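PDB 6G44: putative major capsid protein from Cafeteriavirus-dependent mavirus, which probably forms the outer protein shell of the virophage by assembling as trimeric double jelly-roll capsomers. Local coordinates for residues 324-329 against 448-453. Sequence-based numbering, arbitrary orientation.
Sequences HSMAMN and INMQVQ
Strands 326-328 and 448-453 run antiparallel in the second half of the chain, the 319-328 strand being the outermost, within this chain, of a four-stranded sheet whose other members are 448-457, 355-363 and 366-369. Four backbone hydrogen bonds set the register. M326 and M450 exchange one pair, with M326 N 2.8 Å from M450 O, and M328 and I448 the other, where M328 N meets I448 O at 2.9 Å, nearly along the C=O axis and almost straight at 171°. Between these pairs, A327 faces N449 as a non-hydrogen-bonded pair, and N449 CA directs a C-H contact at M326 O.

The dense side is the face of M326, M328, I448 and M450. Both methionines of 326-328 leave the backbone with CG anti to the carbonyl carbon and then bend at chi3 (-87° in M328). This turns M328 CE across to M450 CB (3.6 Å) and to I448 CD1 (3.9 Å), M328 crossing both side chains obliquely; CG1 of I448 takes the crowded position between the backbone N and the carbonyl carbon (chi1 59°). M326 CE lies 4.0 Å from M450 CG and 3.9 Å from V452 CG2, crossing the valine obliquely. V472 of strand 464-482 touches both M326 and V452, so this layer packs against the facing sheet of the jelly roll.

The reverse face is thin and more solvent-exposed: A327 offers a lone methyl, and S325 OG merely passes N449 CB at 3.7 Å. Past the paired residues, T323 continues the strand edge: its O accepts a hydrogen bond from Q451 NE2, and its OG1 is hydrogen-bonded to V452 N. Directional backbone bonds therefore fix the alignment, while neutral, polarisable thioethers pack the sandwich interior by dispersion, some beside the side chains of E296 and R476.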
loop_
_atom_site.group_PDB
_atom_site.type_symbol
_atom_site.label_atom_id
_atom_site.label_comp_id
_atom_site.label_asym_id
_atom_site.label_seq_id
_atom_site.Cartn_x
_atom_site.Cartn_y
_atom_site.Cartn_z
ATOM N N HIS C 324 23.508 3.338 33.610
ATOM C CA HIS C 324 24.391 2.543 34.439
ATOM C C HIS C 324 24.613 1.213 33.715
ATOM O O HIS C 324 23.903 0.890 32.733
ATOM C CB HIS C 324 23.761 2.327 35.809
ATOM C CG HIS C 324 23.525 3.600 36.563
ATOM N ND1 HIS C 324 24.532 4.506 36.818
ATOM C CD2 HIS C 324 22.396 4.134 37.087
ATOM C CE1 HIS C 324 24.036 5.537 37.483
ATOM N NE2 HIS C 324 22.743 5.335 37.660
ATOM N N SER C 325 25.594 0.428 34.145
ATOM C CA SER C 325 25.819 -0.887 33.555
ATOM C C SER C 325 24.598 -1.752 33.805
ATOM O O SER C 325 24.064 -1.770 34.912
ATOM C CB SER C 325 27.105 -1.541 34.108
ATOM O OG SER C 325 27.367 -2.777 33.473
ATOM N N MET C 326 24.117 -2.404 32.753
ATOM C CA MET C 326 22.960 -3.284 32.811
ATOM C C MET C 326 23.434 -4.726 32.714
ATOM O O MET C 326 24.001 -5.143 31.685
ATOM C CB MET C 326 21.995 -2.965 31.655
ATOM C CG MET C 326 21.438 -1.554 31.732
ATOM S SD MET C 326 20.462 -1.099 30.275
ATOM C CE MET C 326 21.717 -0.839 29.025
ATOM N N ALA C 327 23.196 -5.485 33.792
ATOM C CA ALA C 327 23.612 -6.874 33.910
ATOM C C ALA C 327 22.507 -7.761 33.372
ATOM O O ALA C 327 21.375 -7.666 33.826
ATOM C CB ALA C 327 23.878 -7.204 35.387
ATOM N N MET C 328 22.829 -8.601 32.391
ATOM C CA MET C 328 21.869 -9.537 31.820
ATOM C C MET C 328 22.405 -10.952 31.943
ATOM O O MET C 328 23.572 -11.179 31.697
ATOM C CB MET C 328 21.607 -9.186 30.357
ATOM C CG MET C 328 20.789 -7.908 30.251
ATOM S SD MET C 328 20.631 -7.267 28.567
ATOM C CE MET C 328 22.090 -6.288 28.447
ATOM N N ASN C 329 21.537 -11.902 32.276
ATOM C CA ASN C 329 21.977 -13.308 32.431
ATOM C C ASN C 329 22.001 -14.119 31.122
ATOM O O ASN C 329 22.435 -15.278 31.100
ATOM C CB ASN C 329 21.089 -14.031 33.449
ATOM C CG ASN C 329 21.172 -13.420 34.833
ATOM O OD1 ASN C 329 22.253 -13.052 35.291
ATOM N ND2 ASN C 329 20.040 -13.338 35.517
ATOM N N ILE C 448 25.999 -11.065 30.083
ATOM C CA ILE C 448 26.635 -9.885 29.499
ATOM C C ILE C 448 26.339 -8.652 30.328
ATOM O O ILE C 448 25.371 -8.605 31.094
ATOM C CB ILE C 448 26.196 -9.634 28.027
ATOM C CG1 ILE C 448 24.667 -9.446 27.917
ATOM C CG2 ILE C 448 26.712 -10.762 27.150
ATOM C CD1 ILE C 448 24.217 -8.973 26.540
ATOM N N ASN C 449 27.193 -7.646 30.172
ATOM C CA ASN C 449 26.940 -6.323 30.732
ATOM C C ASN C 449 26.906 -5.316 29.596
ATOM O O ASN C 449 27.762 -5.359 28.730
ATOM C CB ASN C 449 28.023 -5.939 31.735
ATOM C CG ASN C 449 28.107 -6.911 32.902
ATOM O OD1 ASN C 449 27.114 -7.184 33.567
ATOM N ND2 ASN C 449 29.294 -7.437 33.145
ATOM N N MET C 450 25.876 -4.470 29.572
ATOM C CA MET C 450 25.710 -3.449 28.534
ATOM C C MET C 450 25.575 -2.060 29.155
ATOM O O MET C 450 24.928 -1.882 30.170
ATOM C CB MET C 450 24.472 -3.768 27.686
ATOM C CG MET C 450 24.215 -2.768 26.553
ATOM S SD MET C 450 22.682 -3.056 25.615
ATOM C CE MET C 450 23.284 -4.287 24.512
ATOM N N GLN C 451 26.125 -1.061 28.460
ATOM C CA GLN C 451 25.908 0.323 28.782
ATOM C C GLN C 451 25.579 1.038 27.465
ATOM O O GLN C 451 26.176 0.743 26.433
ATOM C CB GLN C 451 27.180 0.907 29.410
ATOM C CG GLN C 451 27.052 2.312 29.966
ATOM C CD GLN C 451 28.186 2.641 30.933
ATOM O OE1 GLN C 451 29.354 2.446 30.611
ATOM N NE2 GLN C 451 27.841 3.120 32.119
ATOM N N VAL C 452 24.610 1.944 27.531
ATOM C CA VAL C 452 24.155 2.715 26.358
ATOM C C VAL C 452 24.304 4.203 26.627
ATOM O O VAL C 452 23.775 4.699 27.609
ATOM C CB VAL C 452 22.682 2.373 26.042
ATOM C CG1 VAL C 452 22.124 3.263 24.935
ATOM C CG2 VAL C 452 22.577 0.898 25.651
ATOM N N GLN C 453 25.000 4.900 25.726
ATOM C CA GLN C 453 25.100 6.363 25.729
ATOM C C GLN C 453 24.277 6.877 24.540
ATOM O O GLN C 453 24.482 6.390 23.432
ATOM C CB GLN C 453 26.558 6.776 25.559
ATOM C CG GLN C 453 26.776 8.276 25.418
ATOM C CD GLN C 453 28.146 8.630 24.902
ATOM O OE1 GLN C 453 28.325 8.878 23.713
ATOM N NE2 GLN C 453 29.141 8.594 25.791
#